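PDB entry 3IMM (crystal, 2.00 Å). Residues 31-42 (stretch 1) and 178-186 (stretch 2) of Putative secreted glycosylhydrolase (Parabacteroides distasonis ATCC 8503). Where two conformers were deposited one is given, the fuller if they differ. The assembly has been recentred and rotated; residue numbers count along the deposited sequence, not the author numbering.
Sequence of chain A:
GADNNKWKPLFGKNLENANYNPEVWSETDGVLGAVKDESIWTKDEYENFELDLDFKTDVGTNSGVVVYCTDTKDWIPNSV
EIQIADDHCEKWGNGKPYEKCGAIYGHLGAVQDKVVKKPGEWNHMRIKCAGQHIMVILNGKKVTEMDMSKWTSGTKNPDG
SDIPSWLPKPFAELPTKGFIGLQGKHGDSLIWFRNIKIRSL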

# COMPACT_ATOMS: atom_id res chain seq x y z
N VAL A 31 -14.57 8.55 -6.80
CA VAL A 31 -14.01 7.73 -5.71
C VAL A 31 -13.89 6.30 -6.25
O VAL A 31 -14.86 5.77 -6.77
CB VAL A 31 -14.90 7.82 -4.47
CG1 VAL A 31 -14.43 6.85 -3.32
CG2 VAL A 31 -14.98 9.27 -4.00
N LEU A 32 -12.67 5.75 -6.19
CA LEU A 32 -12.35 4.45 -6.71
C LEU A 32 -12.64 3.38 -5.67
O LEU A 32 -12.29 3.52 -4.52
CB LEU A 32 -10.86 4.42 -7.12
CG LEU A 32 -10.30 3.12 -7.74
CD1 LEU A 32 -10.93 2.81 -9.12
CD2 LEU A 32 -8.77 3.17 -7.85
N GLY A 33 -13.28 2.30 -6.08
CA GLY A 33 -13.47 1.14 -5.19
C GLY A 33 -13.61 -0.13 -5.99
O GLY A 33 -13.75 -0.09 -7.22
N ALA A 34 -13.62 -1.24 -5.28
CA ALA A 34 -13.60 -2.58 -5.84
C ALA A 34 -14.74 -3.37 -5.21
O ALA A 34 -15.05 -3.21 -4.03
CB ALA A 34 -12.26 -3.26 -5.51
N VAL A 35 -15.37 -4.22 -6.01
CA VAL A 35 -16.41 -5.09 -5.52
C VAL A 35 -15.97 -6.55 -5.49
O VAL A 35 -16.70 -7.41 -5.02
CB VAL A 35 -17.68 -4.97 -6.35
CG1 VAL A 35 -18.25 -3.53 -6.25
CG2 VAL A 35 -17.45 -5.42 -7.83
N LYS A 36 -14.78 -6.82 -6.02
CA LYS A 36 -14.21 -8.18 -5.94
C LYS A 36 -12.72 -8.09 -5.58
O LYS A 36 -12.17 -6.98 -5.39
CB LYS A 36 -14.42 -8.97 -7.25
CG LYS A 36 -15.86 -9.11 -7.66
CD LYS A 36 -16.03 -9.77 -9.04
CE LYS A 36 -16.87 -8.89 -9.98
N ASP A 37 -12.09 -9.26 -5.49
CA ASP A 37 -10.79 -9.39 -4.82
C ASP A 37 -9.57 -9.02 -5.67
O ASP A 37 -8.53 -8.69 -5.13
CB ASP A 37 -10.65 -10.80 -4.23
CG ASP A 37 -10.67 -11.87 -5.29
OD1 ASP A 37 -11.73 -12.07 -5.90
OD2 ASP A 37 -9.61 -12.50 -5.52
N GLU A 38 -9.71 -9.03 -7.00
CA GLU A 38 -8.58 -8.75 -7.88
C GLU A 38 -8.06 -7.32 -7.76
O GLU A 38 -8.82 -6.40 -7.45
CB GLU A 38 -8.96 -9.05 -9.32
CG GLU A 38 -7.82 -9.01 -10.32
CD GLU A 38 -8.29 -9.41 -11.72
OE1 GLU A 38 -8.90 -8.58 -12.46
OE2 GLU A 38 -8.04 -10.58 -12.07
N SER A 39 -6.76 -7.16 -7.98
CA SER A 39 -6.05 -5.90 -7.89
C SER A 39 -6.22 -5.01 -9.13
O SER A 39 -6.69 -5.46 -10.19
CB SER A 39 -4.56 -6.17 -7.63
OG SER A 39 -4.33 -6.89 -6.42
N ILE A 40 -5.82 -3.75 -8.99
CA ILE A 40 -5.76 -2.80 -10.12
C ILE A 40 -4.31 -2.33 -10.23
O ILE A 40 -3.67 -2.05 -9.20
CB ILE A 40 -6.74 -1.57 -9.93
CG1 ILE A 40 -6.64 -0.58 -11.10
CG2 ILE A 40 -6.54 -0.84 -8.55
CD1 ILE A 40 -7.84 0.26 -11.29
N TRP A 41 -3.77 -2.28 -11.45
CA TRP A 41 -2.37 -1.97 -11.63
C TRP A 41 -2.19 -0.85 -12.59
O TRP A 41 -3.02 -0.64 -13.48
CB TRP A 41 -1.58 -3.18 -12.16
CG TRP A 41 -1.69 -4.40 -11.28
CD1 TRP A 41 -2.50 -5.47 -11.48
CD2 TRP A 41 -0.98 -4.66 -10.07
NE1 TRP A 41 -2.36 -6.37 -10.45
CE2 TRP A 41 -1.42 -5.90 -9.58
CE3 TRP A 41 0.02 -3.98 -9.37
CZ2 TRP A 41 -0.92 -6.47 -8.41
CZ3 TRP A 41 0.52 -4.52 -8.22
CH2 TRP A 41 0.03 -5.76 -7.74
N THR A 42 -1.06 -0.15 -12.43
CA THR A 42 -0.60 0.74 -13.45
C THR A 42 -0.20 -0.09 -14.67
O THR A 42 0.17 -1.26 -14.55
CB THR A 42 0.58 1.61 -12.95
OG1 THR A 42 1.62 0.76 -12.48
CG2 THR A 42 0.15 2.55 -11.83
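Stretch 2 178-186: GFIGLQGKH

Stretch 2 carries an extended strand that ends at Leu182 and runs antiparallel to strand 40-42 of stretch 1; the two axes approach to 4.7 Å and their N-to-C directions differ by 156°. From Gln183 to Lys185 the chain stays extended without being a regular strand, passing over the loop that leads from Ala34 to Ser39.

The register is fixed by the backbone. Ile40 and Leu182 form a hydrogen-bonded pair, with Ile40 N to Leu182 O at 3.0 Å and Leu182 N to Ile40 O also at 3.0 Å, though the position of Ile40 O is the less certain of the two acceptors. One step on, Trp41 faces Gly181 as a non-hydrogen-bonded pair, their CA atoms 4.2 Å apart. Thr42 N then donates to Ile180 O at 2.8 Å, but the return bond is made by a side chain: with chi1 near 56° (p), Thr42 places its hydroxyl to receive Ile180 N, at 3.0 Å from N to OG1 and nearly linear. The same residue thus carries both donor and acceptor, and its methyl still packs, CG2 lying 3.9 Å from Ile180 CB.

On the face shared by Ile40 and Leu182, branched aliphatic side chains fill a buried layer. Ile40 is t at chi1 and chi2, which leads its end away from stretch 2 while CG2 stays 3.7 Å from Leu182 CB. Leu182 adopts m, t, the commonest leucine rotamer, and Leu32 t, p, the second commonest; their methyls meet at 3.8 Å, Leu32 CD2 to Leu182 CD1, so that the leucine joins strand 31-34 to this contact as well.

The face of Trp41 and Gly181 is built differently. Trp41, m with chi2 near 99°, brings its indole back toward stretch 2, and CE3 comes to 3.5 Å from Gly181 CA. Glycine suits this position exactly: an ideal CB would point to this face and lie only 2.3 Å from Trp41 CE3. The ring also reaches Phe179, CE3 to CB 4.2 Å. Phe179, itself m, sets its ring obliquely by the backbone of Thr42, with CD1 3.4 Å from Thr42 O.

Past the strands, Gly184 sits in a nest of carbonyls. Its CA is 3.4 Å from Lys36 O, 3.4 Å from Asp37 O and 3.5 Å from Glu38 O, all CA-H...O contacts, and a CB here would lie about 2.5 Å from each oxygen. Ala34 packs its methyl against the same glycine, CB 3.9 Å from Gly184 CA. A water reinforces the turn: it donates to Asp37 O at 2.6 Å, accepts from Gly184 N at 3.0 Å, and bonds Ser39 OG at 2.8 Å, a position the m rotamer of Ser39 allows. The direct bond from Gly184 N to Asp37 O, 3.5 Å, is weak.

Lys185 N closes the contact with a 2.8 Å bond to Lys36 O. Its side chain, t through chi3, stretches along the loop, with CB 3.8 Å from Ala34 O and CD 3.9 Å from Val35 O; the long methylene chain covers backbone before chi4 turns to m.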

# COMPACT_ATOMS: atom_id res chain seq x y z
N GLY A 178 8.86 -1.01 -10.45
CA GLY A 178 7.83 -1.92 -10.95
C GLY A 178 6.46 -1.26 -10.96
O GLY A 178 6.33 -0.04 -10.82
N PHE A 179 5.44 -2.09 -11.10
CA PHE A 179 4.08 -1.59 -11.21
C PHE A 179 3.59 -1.17 -9.82
O PHE A 179 4.12 -1.64 -8.81
CB PHE A 179 3.16 -2.64 -11.82
CG PHE A 179 3.62 -3.13 -13.15
CD1 PHE A 179 3.30 -2.45 -14.30
CD2 PHE A 179 4.40 -4.27 -13.26
CE1 PHE A 179 3.72 -2.90 -15.51
CE2 PHE A 179 4.83 -4.73 -14.51
CZ PHE A 179 4.49 -4.04 -15.62
N ILE A 180 2.61 -0.26 -9.82
CA ILE A 180 1.89 0.16 -8.66
C ILE A 180 0.47 -0.40 -8.73
O ILE A 180 -0.16 -0.43 -9.79
CB ILE A 180 1.92 1.72 -8.50
CG1 ILE A 180 3.36 2.21 -8.37
CG2 ILE A 180 1.13 2.15 -7.30
CD1 ILE A 180 3.56 3.75 -8.38
N GLY A 181 -0.02 -0.91 -7.61
CA GLY A 181 -1.39 -1.38 -7.55
C GLY A 181 -2.09 -1.16 -6.22
O GLY A 181 -1.47 -0.83 -5.22
N LEU A 182 -3.40 -1.32 -6.26
CA LEU A 182 -4.26 -1.36 -5.09
C LEU A 182 -4.93 -2.71 -5.05
O LEU A 182 -5.22 -3.32 -6.08
CB LEU A 182 -5.31 -0.26 -5.14
CG LEU A 182 -4.82 1.17 -5.25
CD1 LEU A 182 -5.99 2.13 -5.53
CD2 LEU A 182 -4.04 1.55 -3.95
N GLN A 183 -5.15 -3.19 -3.83
CA GLN A 183 -5.77 -4.48 -3.63
C GLN A 183 -7.28 -4.36 -3.55
O GLN A 183 -7.81 -3.33 -3.13
CB GLN A 183 -5.21 -5.12 -2.38
CG GLN A 183 -3.73 -5.39 -2.51
CD GLN A 183 -3.11 -5.69 -1.19
OE1 GLN A 183 -3.44 -6.71 -0.57
NE2 GLN A 183 -2.22 -4.82 -0.74
N GLY A 184 -7.93 -5.45 -3.96
CA GLY A 184 -9.38 -5.54 -4.10
C GLY A 184 -10.05 -5.89 -2.79
O GLY A 184 -9.42 -5.92 -1.76
N LYS A 185 -11.35 -6.13 -2.85
CA LYS A 185 -12.17 -6.47 -1.70
C LYS A 185 -12.14 -7.95 -1.39
O LYS A 185 -12.50 -8.76 -2.24
CB LYS A 185 -13.59 -6.01 -2.00
CG LYS A 185 -14.66 -6.39 -1.01
CD LYS A 185 -16.03 -5.83 -1.50
CE LYS A 185 -17.25 -6.29 -0.68
NZ LYS A 185 -17.39 -7.76 -0.59
N HIS A 186 -11.75 -8.31 -0.17
CA HIS A 186 -11.64 -9.71 0.20
C HIS A 186 -12.75 -10.19 1.17
O HIS A 186 -12.93 -11.41 1.36
CB HIS A 186 -10.24 -10.00 0.76
CG HIS A 186 -10.04 -9.51 2.16
ND1 HIS A 186 -9.42 -8.31 2.44
CD2 HIS A 186 -10.38 -10.05 3.36
CE1 HIS A 186 -9.38 -8.13 3.75
NE2 HIS A 186 -9.97 -9.17 4.33
O HOH W 1 -6.18 -7.80 -4.46